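Local atomic coordinates of transcriptional regulator ComR (Streptococcus vestibularis F0396, PDB entry 6HU8), a protein that probably binds DNA as a competence regulator of the RNPP family, in which a TPR domain binds signalling peptides. Residues E150-K155 and L164-Y169; Y168-L173 and L210-G215; K182-I187 and I218-F223. All coordinates share one frame; numbering follows the deposited sequence.

In the fold
Following the chain from the N terminus, contact 1 closes first: 150-155, at the end of helix 139-152, meets 164-169 on the next helix, 160-173, with eight residues between them, four of them helical. Contact 2 begins where contact 1 ends, sharing Tyr-168 and Tyr-169, and reaches over 36 residues to 210-215 on helix 200-219. Inside that loop lies helix 181-192, where contact 3 opens at 182-187; it closes at 218-223, beyond contact 2, so contacts 2 and 3 cross, whereas contacts 1 and 3 stand in series. The centres of contacts 2 and 3 are about 9 Å apart, and Tyr-169 touches Phe-184 between them. Together they join four successive helices of the TPR region.

Contact 1 of 3, residues E150-K155 and L164-Y169; sequences EQVKRK and LVIDYY
Val-152, Val-165 and Ile-166 meet through branched aliphatic groups alone, and the flat groups stand around them: Tyr-145 and Phe-149 touch Val-165, Tyr-145 also meeting Tyr-168 edge-to-face and Phe-149 stacking on Tyr-169, while Phe-158 touches both Val-152 and Ile-166. The closest approach is made by one methyl, Val-152 CG1, which lies 3.7 Å from Ile-166 CG1 and equally near Ile-166 CD1, the two side chains meeting at a slant. In Ile-166, CG1 stands anti to the carbonyl carbon (chi1 -70°) and the extended chain carries CD1 on to Val-152, although the CB itself is not aimed there. The other methyl, Val-152 CG2, reaches Val-165 CG1 more loosely, at 4.4 Å. All three residues are buried. From Val-152 the chain makes a type I beta turn, with Lys-155 N bonded to Val-152 O at 3.0 Å. A salt bridge joins Lys-153 NZ to Glu-150 OE2 at 2.6 Å, on the syn side but about 35° out of the carboxylate plane. Gln-151, by contrast, reaches Gln-36 and Lys-51 in the HTH region. The valine-isoleucine seam thus packs two consecutive helices joined by a short loop, the helical-hairpin packing from which TPR-type alpha-solenoids are built.

Contact 2 of 3, residues Y168-L173 and L210-G215; sequences YYFYHL and LMAIAG
Phe-170 carries this contact, laying its ring across Ala-212 and Ile-213 of the facing helix, both on the same side of the ring plane. The tight part is at the far end of the ring, where CZ comes to 3.4 Å from Ile-213 CG1, with Ile-213 CD1 just behind. Nearer the root, Phe-170 CD2 rests 3.6 Å from Ala-212 CB, and Phe-170 CB is almost as close to the same methyl. Both aliphatic groups approach the ring obliquely. In Phe-170, CG stands anti to the carbonyl carbon (chi1 -67°), which lays the ring against helix 200-219, CD2 at Ala-212 and CZ at Ile-213. Because Ala-212 offers only a methyl, the backbones come close, with CA of Phe-170 and CA of Ala-212 6.5 Å apart.

The contact is less enclosed at its Ala-212 end: whereas Phe-170 and Ile-213 are buried, the alanine is partly exposed, and so is Tyr-171, which directs its CB away from the facing helix. On the remote side of helix 160-173, His-172 ND1 donates to Tyr-168 O at 2.7 Å, nearly in its own ring plane, while His-172 CE1 lies over a face of the Tyr-168 ring. Ile-187 of the intervening helix touches Phe-170, and Val-229 touches Ile-213. Packing between a helix and the next but one, with the intervening helix against the first and against the end of the second, is consistent with a TPR-type helical solenoid.

Contact 3 of 3, residues K182-I187 and I218-F223; sequences KIFDRI and ISLESF
A water molecule stands between Asp-185 and Ser-222, whose polar atoms do not meet directly: Asp-185 OD1 and Ser-222 OG are 4.3 Å apart. The water donates to Asp-185 OD1 at 2.9 Å, and its link to Ser-222 OG, at 2.5 Å, is short enough for its exact position to be somewhat doubtful. The serine reaches it because its hydroxyl lies anti to the backbone N (chi1 177°).

Beside the water is a sparse apolar patch. The CB of Phe-184 is directed at the facing segment, and Leu-220 CD1 lies over one face of the ring, 4.5 Å from Phe-184 CE1. Ser-222 OG comes nearer, 4.0 Å from Phe-184 CE2, but approaches obliquely. Leu-220 and Ser-222 both lie just beyond the end of helix 200-219, which closes in a Schellman motif: Ser-222 N turns back to Lys-217 O, Glu-221 N makes a weak bond to Ile-218 O, and Glu-221 takes the positive phi of the C-prime position. This reversal sets Leu-220 and Ser-222 facing helix 181-192 on either side of Glu-221, so that a helix end, rather than a helix flank, packs on the neighbouring helix of the TPR region.

Tyr-179, in the loop before helix 181-192, meets the Phe-184 ring edge-to-face and also touches Leu-220 and Ser-222. Asp-185 OD2 also makes long, weak ion pairs with Lys-181 and Lys-224.

Contact 1 of 3, residues E150-K155 and L164-Y169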
loop_
_atom_site.group_PDB
_atom_site.type_symbol
_atom_site.label_atom_id
_atom_site.label_comp_id
_atom_site.label_asym_id
_atom_site.label_seq_id
_atom_site.Cartn_x
_atom_site.Cartn_y
_atom_site.Cartn_z
ATOM N N GLU A 150 10.059 -0.918 7.626
ATOM C CA GLU A 150 11.265 -1.710 7.927
ATOM C C GLU A 150 10.952 -3.203 7.884
ATOM O O GLU A 150 11.768 -4.006 7.459
ATOM C CB GLU A 150 11.840 -1.384 9.304
ATOM C CG GLU A 150 12.797 -0.240 9.359
ATOM C CD GLU A 150 13.986 -0.423 8.429
ATOM O OE1 GLU A 150 14.607 -1.512 8.416
ATOM O OE2 GLU A 150 14.277 0.533 7.686
ATOM N N GLN A 151 9.768 -3.570 8.361
ATOM C CA GLN A 151 9.388 -4.970 8.394
ATOM C C GLN A 151 9.062 -5.453 6.973
ATOM O O GLN A 151 9.366 -6.589 6.607
ATOM C CB GLN A 151 8.218 -5.170 9.366
ATOM C CG GLN A 151 8.719 -5.116 10.815
ATOM C CD GLN A 151 7.624 -4.974 11.860
ATOM O OE1 GLN A 151 6.494 -4.615 11.562
ATOM N NE2 GLN A 151 7.978 -5.246 13.106
ATOM N N VAL A 152 8.504 -4.577 6.148
ATOM C CA VAL A 152 8.150 -4.987 4.786
ATOM C C VAL A 152 9.427 -5.263 3.975
ATOM O O VAL A 152 9.460 -6.181 3.145
ATOM C CB VAL A 152 7.270 -3.922 4.085
ATOM C CG1 VAL A 152 7.315 -4.072 2.563
ATOM C CG2 VAL A 152 5.847 -4.008 4.604
ATOM N N LYS A 153 10.481 -4.492 4.248
ATOM C CA LYS A 153 11.770 -4.667 3.574
ATOM C C LYS A 153 12.302 -6.101 3.659
ATOM O O LYS A 153 13.045 -6.544 2.786
ATOM C CB LYS A 153 12.818 -3.719 4.160
ATOM C CG LYS A 153 12.629 -2.239 3.846
ATOM C CD LYS A 153 13.657 -1.424 4.636
ATOM C CE LYS A 153 13.516 0.070 4.418
ATOM N NZ LYS A 153 14.539 0.892 5.163
ATOM N N ARG A 154 11.923 -6.825 4.706
ATOM C CA ARG A 154 12.459 -8.164 4.940
ATOM C C ARG A 154 11.557 -9.267 4.398
ATOM O O ARG A 154 11.907 -10.444 4.486
ATOM C CB ARG A 154 12.686 -8.401 6.445
ATOM C CG ARG A 154 13.487 -7.321 7.160
ATOM C CD ARG A 154 14.980 -7.670 7.254
ATOM N NE ARG A 154 15.193 -8.967 7.896
ATOM C CZ ARG A 154 15.456 -9.152 9.189
ATOM N NH1 ARG A 154 15.620 -10.388 9.642
ATOM N NH2 ARG A 154 15.562 -8.121 10.031
ATOM N N LYS A 155 10.395 -8.899 3.859
ATOM C CA LYS A 155 9.400 -9.889 3.442
ATOM C C LYS A 155 9.599 -10.280 1.983
ATOM O O LYS A 155 10.073 -9.480 1.181
ATOM C CB LYS A 155 7.971 -9.362 3.639
ATOM C CG LYS A 155 7.497 -9.258 5.090
ATOM C CD LYS A 155 6.026 -8.841 5.152
ATOM C CE LYS A 155 5.664 -8.270 6.523
ATOM N NZ LYS A 155 4.235 -7.837 6.605
ATOM N N LEU A 164 0.045 -1.564 0.621
ATOM C CA LEU A 164 -0.352 -0.188 0.880
ATOM C C LEU A 164 0.761 0.587 1.606
ATOM O O LEU A 164 0.954 1.771 1.353
ATOM C CB LEU A 164 -1.666 -0.150 1.661
ATOM C CG LEU A 164 -2.851 -0.642 0.813
ATOM C CD1 LEU A 164 -4.127 -0.745 1.630
ATOM C CD2 LEU A 164 -3.078 0.249 -0.384
ATOM N N VAL A 165 1.482 -0.069 2.512
ATOM C CA VAL A 165 2.660 0.559 3.108
ATOM C C VAL A 165 3.639 0.920 1.985
ATOM O O VAL A 165 4.234 2.006 1.959
ATOM C CB VAL A 165 3.350 -0.372 4.135
ATOM C CG1 VAL A 165 4.687 0.211 4.567
ATOM C CG2 VAL A 165 2.431 -0.631 5.347
ATOM N N ILE A 166 3.803 -0.009 1.056
ATOM C CA ILE A 166 4.709 0.194 -0.073
ATOM C C ILE A 166 4.205 1.345 -0.951
ATOM O O ILE A 166 4.995 2.094 -1.528
ATOM C CB ILE A 166 4.866 -1.102 -0.907
ATOM C CG1 ILE A 166 5.646 -2.142 -0.104
ATOM C CG2 ILE A 166 5.578 -0.820 -2.244
ATOM C CD1 ILE A 166 5.769 -3.491 -0.780
ATOM N N ASP A 167 2.890 1.505 -1.035
ATOM C CA ASP A 167 2.334 2.668 -1.716
ATOM C C ASP A 167 2.777 3.972 -1.018
ATOM O O ASP A 167 3.211 4.929 -1.682
ATOM C CB ASP A 167 0.809 2.569 -1.762
ATOM C CG ASP A 167 0.216 3.250 -2.969
ATOM O OD1 ASP A 167 0.976 3.884 -3.738
ATOM O OD2 ASP A 167 -1.015 3.145 -3.142
ATOM N N TYR A 168 2.694 4.000 0.314
ATOM C CA TYR A 168 3.078 5.191 1.085
ATOM C C TYR A 168 4.566 5.495 0.903
ATOM O O TYR A 168 4.985 6.667 0.864
ATOM C CB TYR A 168 2.761 5.005 2.572
ATOM C CG TYR A 168 2.498 6.287 3.333
ATOM C CD1 TYR A 168 1.694 7.290 2.792
ATOM C CD2 TYR A 168 3.030 6.488 4.608
ATOM C CE1 TYR A 168 1.440 8.460 3.493
ATOM C CE2 TYR A 168 2.776 7.649 5.322
ATOM C CZ TYR A 168 1.986 8.632 4.760
ATOM O OH TYR A 168 1.733 9.778 5.470
ATOM N N TYR A 169 5.363 4.438 0.797
ATOM C CA TYR A 169 6.791 4.588 0.521
ATOM C C TYR A 169 7.004 5.306 -0.821
ATOM O O TYR A 169 7.705 6.320 -0.881
ATOM C CB TYR A 169 7.491 3.219 0.541
ATOM C CG TYR A 169 8.826 3.199 -0.189
ATOM C CD1 TYR A 169 9.892 4.006 0.231
ATOM C CD2 TYR A 169 9.025 2.368 -1.288
ATOM C CE1 TYR A 169 11.115 3.994 -0.440
ATOM C CE2 TYR A 169 10.250 2.356 -1.975
ATOM C CZ TYR A 169 11.284 3.170 -1.542
ATOM O OH TYR A 169 12.488 3.160 -2.205
#

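Contact 2 of 3, residues Y168-L173 and L210-G215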
loop_
_atom_site.group_PDB
_atom_site.type_symbol
_atom_site.label_atom_id
_atom_site.label_comp_id
_atom_site.label_asym_id
_atom_site.label_seq_id
_atom_site.Cartn_x
_atom_site.Cartn_y
_atom_site.Cartn_z
ATOM N N TYR A 168 2.694 4.000 0.314
ATOM C CA TYR A 168 3.078 5.191 1.085
ATOM C C TYR A 168 4.566 5.495 0.903
ATOM O O TYR A 168 4.985 6.667 0.864
ATOM C CB TYR A 168 2.761 5.005 2.572
ATOM C CG TYR A 168 2.498 6.287 3.333
ATOM C CD1 TYR A 168 1.694 7.290 2.792
ATOM C CD2 TYR A 168 3.030 6.488 4.608
ATOM C CE1 TYR A 168 1.440 8.460 3.493
ATOM C CE2 TYR A 168 2.776 7.649 5.322
ATOM C CZ TYR A 168 1.986 8.632 4.760
ATOM O OH TYR A 168 1.733 9.778 5.470
ATOM N N TYR A 169 5.363 4.438 0.797
ATOM C CA TYR A 169 6.791 4.588 0.521
ATOM C C TYR A 169 7.004 5.306 -0.821
ATOM O O TYR A 169 7.705 6.320 -0.881
ATOM C CB TYR A 169 7.491 3.219 0.541
ATOM C CG TYR A 169 8.826 3.199 -0.189
ATOM C CD1 TYR A 169 9.892 4.006 0.231
ATOM C CD2 TYR A 169 9.025 2.368 -1.288
ATOM C CE1 TYR A 169 11.115 3.994 -0.440
ATOM C CE2 TYR A 169 10.250 2.356 -1.975
ATOM C CZ TYR A 169 11.284 3.170 -1.542
ATOM O OH TYR A 169 12.488 3.160 -2.205
ATOM N N PHE A 170 6.389 4.802 -1.891
ATOM C CA PHE A 170 6.497 5.452 -3.202
ATOM C C PHE A 170 6.023 6.901 -3.139
ATOM O O PHE A 170 6.610 7.790 -3.773
ATOM C CB PHE A 170 5.704 4.674 -4.258
ATOM C CG PHE A 170 6.274 3.319 -4.549
ATOM C CD1 PHE A 170 7.654 3.125 -4.561
ATOM C CD2 PHE A 170 5.449 2.243 -4.805
ATOM C CE1 PHE A 170 8.205 1.880 -4.830
ATOM C CE2 PHE A 170 5.996 0.990 -5.080
ATOM C CZ PHE A 170 7.373 0.809 -5.079
ATOM N N TYR A 171 4.974 7.131 -2.352
ATOM C CA TYR A 171 4.462 8.475 -2.100
ATOM C C TYR A 171 5.525 9.406 -1.504
ATOM O O TYR A 171 5.489 10.610 -1.748
ATOM C CB TYR A 171 3.259 8.391 -1.173
ATOM C CG TYR A 171 2.487 9.674 -0.949
ATOM C CD1 TYR A 171 1.780 10.274 -1.982
ATOM C CD2 TYR A 171 2.410 10.245 0.319
ATOM C CE1 TYR A 171 1.037 11.434 -1.769
ATOM C CE2 TYR A 171 1.671 11.397 0.545
ATOM C CZ TYR A 171 0.986 11.990 -0.502
ATOM O OH TYR A 171 0.252 13.138 -0.282
ATOM N N HIS A 172 6.459 8.855 -0.727
ATOM C CA HIS A 172 7.587 9.648 -0.208
ATOM C C HIS A 172 8.538 10.087 -1.328
ATOM O O HIS A 172 9.196 11.128 -1.233
ATOM C CB HIS A 172 8.413 8.867 0.826
ATOM C CG HIS A 172 7.792 8.791 2.179
ATOM N ND1 HIS A 172 6.567 8.200 2.403
ATOM C CD2 HIS A 172 8.229 9.225 3.386
ATOM C CE1 HIS A 172 6.273 8.279 3.691
ATOM N NE2 HIS A 172 7.269 8.890 4.310
ATOM N N LEU A 173 8.641 9.260 -2.363
ATOM C CA LEU A 173 9.620 9.484 -3.420
ATOM C C LEU A 173 9.109 10.433 -4.484
ATOM O O LEU A 173 9.875 10.880 -5.329
ATOM C CB LEU A 173 10.012 8.164 -4.080
ATOM C CG LEU A 173 10.647 7.121 -3.175
ATOM C CD1 LEU A 173 11.142 5.953 -3.998
ATOM C CD2 LEU A 173 11.787 7.755 -2.388
ATOM N N LEU A 210 2.439 -0.865 -8.844
ATOM C CA LEU A 210 3.131 -0.990 -10.126
ATOM C C LEU A 210 3.053 0.322 -10.913
ATOM O O LEU A 210 4.037 0.743 -11.538
ATOM C CB LEU A 210 2.538 -2.149 -10.916
ATOM C CG LEU A 210 2.925 -3.532 -10.392
ATOM C CD1 LEU A 210 2.045 -4.594 -10.995
ATOM C CD2 LEU A 210 4.376 -3.804 -10.708
ATOM N N MET A 211 1.892 0.981 -10.888
ATOM C CA MET A 211 1.784 2.268 -11.570
ATOM C C MET A 211 2.775 3.262 -10.990
ATOM O O MET A 211 3.404 4.015 -11.746
ATOM C CB MET A 211 0.360 2.834 -11.497
ATOM C CG MET A 211 -0.651 2.134 -12.449
ATOM S SD MET A 211 -0.405 2.409 -14.218
ATOM C CE MET A 211 -1.117 4.048 -14.401
ATOM N N ALA A 212 2.906 3.265 -9.661
ATOM C CA ALA A 212 3.826 4.168 -8.954
ATOM C C ALA A 212 5.281 3.934 -9.357
ATOM O O ALA A 212 6.038 4.881 -9.550
ATOM C CB ALA A 212 3.677 4.010 -7.413
ATOM N N ILE A 213 5.663 2.665 -9.444
ATOM C CA ILE A 213 6.989 2.261 -9.898
ATOM C C ILE A 213 7.284 2.792 -11.304
ATOM O O ILE A 213 8.358 3.330 -11.575
ATOM C CB ILE A 213 7.093 0.719 -9.876
ATOM C CG1 ILE A 213 7.111 0.214 -8.425
ATOM C CG2 ILE A 213 8.281 0.228 -10.686
ATOM C CD1 ILE A 213 6.887 -1.279 -8.266
ATOM N N ALA A 214 6.314 2.666 -12.202
ATOM C CA ALA A 214 6.530 3.047 -13.602
ATOM C C ALA A 214 6.684 4.553 -13.716
ATOM O O ALA A 214 7.582 5.043 -14.402
ATOM C CB ALA A 214 5.388 2.552 -14.466
ATOM N N GLY A 215 5.835 5.301 -13.019
ATOM C CA GLY A 215 6.002 6.745 -12.992
ATOM C C GLY A 215 7.332 7.168 -12.377
ATOM O O GLY A 215 7.974 8.119 -12.845
#

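Contact 3 of 3, residues K182-I187 and I218-F223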
loop_
_atom_site.group_PDB
_atom_site.type_symbol
_atom_site.label_atom_id
_atom_site.label_comp_id
_atom_site.label_asym_id
_atom_site.label_seq_id
_atom_site.Cartn_x
_atom_site.Cartn_y
_atom_site.Cartn_z
ATOM N N LYS A 182 19.240 1.503 -3.258
ATOM C CA LYS A 182 19.244 0.104 -2.828
ATOM C C LYS A 182 17.860 -0.329 -2.363
ATOM O O LYS A 182 17.390 -1.430 -2.697
ATOM C CB LYS A 182 20.264 -0.125 -1.706
ATOM C CG LYS A 182 21.712 0.115 -2.121
ATOM C CD LYS A 182 22.668 0.062 -0.916
ATOM C CE LYS A 182 23.971 0.810 -1.232
ATOM N NZ LYS A 182 25.006 0.718 -0.154
ATOM N N ILE A 183 17.230 0.529 -1.561
ATOM C CA ILE A 183 15.897 0.244 -1.052
ATOM C C ILE A 183 14.896 0.159 -2.198
ATOM O O ILE A 183 14.132 -0.811 -2.293
ATOM C CB ILE A 183 15.425 1.309 -0.050
ATOM C CG1 ILE A 183 16.241 1.229 1.248
ATOM C CG2 ILE A 183 13.932 1.151 0.229
ATOM C CD1 ILE A 183 15.788 2.213 2.286
ATOM N N PHE A 184 14.912 1.170 -3.065
ATOM C CA PHE A 184 13.987 1.219 -4.194
ATOM C C PHE A 184 14.076 -0.048 -5.041
ATOM O O PHE A 184 13.066 -0.714 -5.292
ATOM C CB PHE A 184 14.258 2.454 -5.058
ATOM C CG PHE A 184 13.314 2.597 -6.233
ATOM C CD1 PHE A 184 12.026 3.100 -6.055
ATOM C CD2 PHE A 184 13.714 2.227 -7.518
ATOM C CE1 PHE A 184 11.150 3.232 -7.137
ATOM C CE2 PHE A 184 12.843 2.354 -8.612
ATOM C CZ PHE A 184 11.565 2.863 -8.419
ATOM N N ASP A 185 15.285 -0.407 -5.456
ATOM C CA ASP A 185 15.452 -1.582 -6.305
ATOM C C ASP A 185 15.012 -2.861 -5.595
ATOM O O ASP A 185 14.456 -3.760 -6.221
ATOM C CB ASP A 185 16.908 -1.725 -6.777
ATOM C CG ASP A 185 17.338 -0.606 -7.718
ATOM O OD1 ASP A 185 16.486 0.219 -8.106
ATOM O OD2 ASP A 185 18.535 -0.550 -8.076
ATOM N N ARG A 186 15.263 -2.954 -4.292
ATOM C CA ARG A 186 14.836 -4.134 -3.552
ATOM C C ARG A 186 13.317 -4.226 -3.528
ATOM O O ARG A 186 12.745 -5.296 -3.739
ATOM C CB ARG A 186 15.369 -4.120 -2.120
ATOM C CG ARG A 186 14.989 -5.367 -1.317
ATOM C CD ARG A 186 14.518 -5.030 0.102
ATOM N NE ARG A 186 15.252 -3.902 0.680
ATOM C CZ ARG A 186 16.357 -4.012 1.421
ATOM N NH1 ARG A 186 16.945 -2.922 1.906
ATOM N NH2 ARG A 186 16.872 -5.211 1.681
ATOM N N ILE A 187 12.663 -3.101 -3.267
ATOM C CA ILE A 187 11.203 -3.098 -3.200
ATOM C C ILE A 187 10.597 -3.413 -4.571
ATOM O O ILE A 187 9.743 -4.304 -4.694
ATOM C CB ILE A 187 10.672 -1.745 -2.674
ATOM C CG1 ILE A 187 10.972 -1.599 -1.176
ATOM C CG2 ILE A 187 9.188 -1.622 -2.900
ATOM C CD1 ILE A 187 10.344 -2.684 -0.332
ATOM N N ILE A 218 10.450 6.531 -14.538
ATOM C CA ILE A 218 10.614 7.606 -15.520
ATOM C C ILE A 218 11.220 8.846 -14.862
ATOM O O ILE A 218 12.154 9.443 -15.396
ATOM C CB ILE A 218 9.282 7.973 -16.198
ATOM C CG1 ILE A 218 8.852 6.852 -17.140
ATOM C CG2 ILE A 218 9.410 9.244 -16.993
ATOM C CD1 ILE A 218 7.434 7.007 -17.673
ATOM N N SER A 219 10.715 9.216 -13.691
ATOM C CA SER A 219 11.099 10.484 -13.077
ATOM C C SER A 219 12.424 10.390 -12.308
ATOM O O SER A 219 13.081 11.403 -12.054
ATOM C CB SER A 219 9.992 10.972 -12.144
ATOM O OG SER A 219 9.859 10.084 -11.044
ATOM N N LEU A 220 12.805 9.177 -11.922
ATOM C CA LEU A 220 14.081 8.956 -11.244
ATOM C C LEU A 220 15.137 8.466 -12.231
ATOM O O LEU A 220 16.284 8.218 -11.852
ATOM C CB LEU A 220 13.919 7.950 -10.096
ATOM C CG LEU A 220 12.952 8.361 -8.990
ATOM C CD1 LEU A 220 12.854 7.271 -7.920
ATOM C CD2 LEU A 220 13.389 9.700 -8.379
ATOM N N GLU A 221 14.729 8.334 -13.494
ATOM C CA GLU A 221 15.555 7.769 -14.560
ATOM C C GLU A 221 16.171 6.436 -14.139
ATOM O O GLU A 221 17.384 6.228 -14.193
ATOM C CB GLU A 221 16.639 8.769 -14.996
ATOM C CG GLU A 221 16.247 9.534 -16.262
ATOM C CD GLU A 221 16.832 10.944 -16.336
ATOM O OE1 GLU A 221 17.829 11.236 -15.633
ATOM O OE2 GLU A 221 16.279 11.762 -17.109
ATOM N N SER A 222 15.304 5.530 -13.723
ATOM C CA SER A 222 15.693 4.173 -13.384
ATOM C C SER A 222 15.056 3.242 -14.409
ATOM O O SER A 222 14.118 2.514 -14.097
ATOM C CB SER A 222 15.240 3.830 -11.964
ATOM O OG SER A 222 15.537 2.483 -11.625
ATOM N N PHE A 223 15.557 3.274 -15.637
ATOM C CA PHE A 223 14.826 2.663 -16.747
ATOM C C PHE A 223 15.009 1.149 -16.866
ATOM O O PHE A 223 14.304 0.498 -17.657
ATOM C CB PHE A 223 15.206 3.351 -18.061
ATOM C CG PHE A 223 14.596 4.717 -18.220
ATOM C CD1 PHE A 223 13.234 4.858 -18.386
ATOM C CD2 PHE A 223 15.378 5.852 -18.167
ATOM C CE1 PHE A 223 12.662 6.107 -18.521
ATOM C CE2 PHE A 223 14.813 7.102 -18.298
ATOM C CZ PHE A 223 13.450 7.226 -18.482
HETATM O O HOH W 1 17.000 2.651 -9.549
#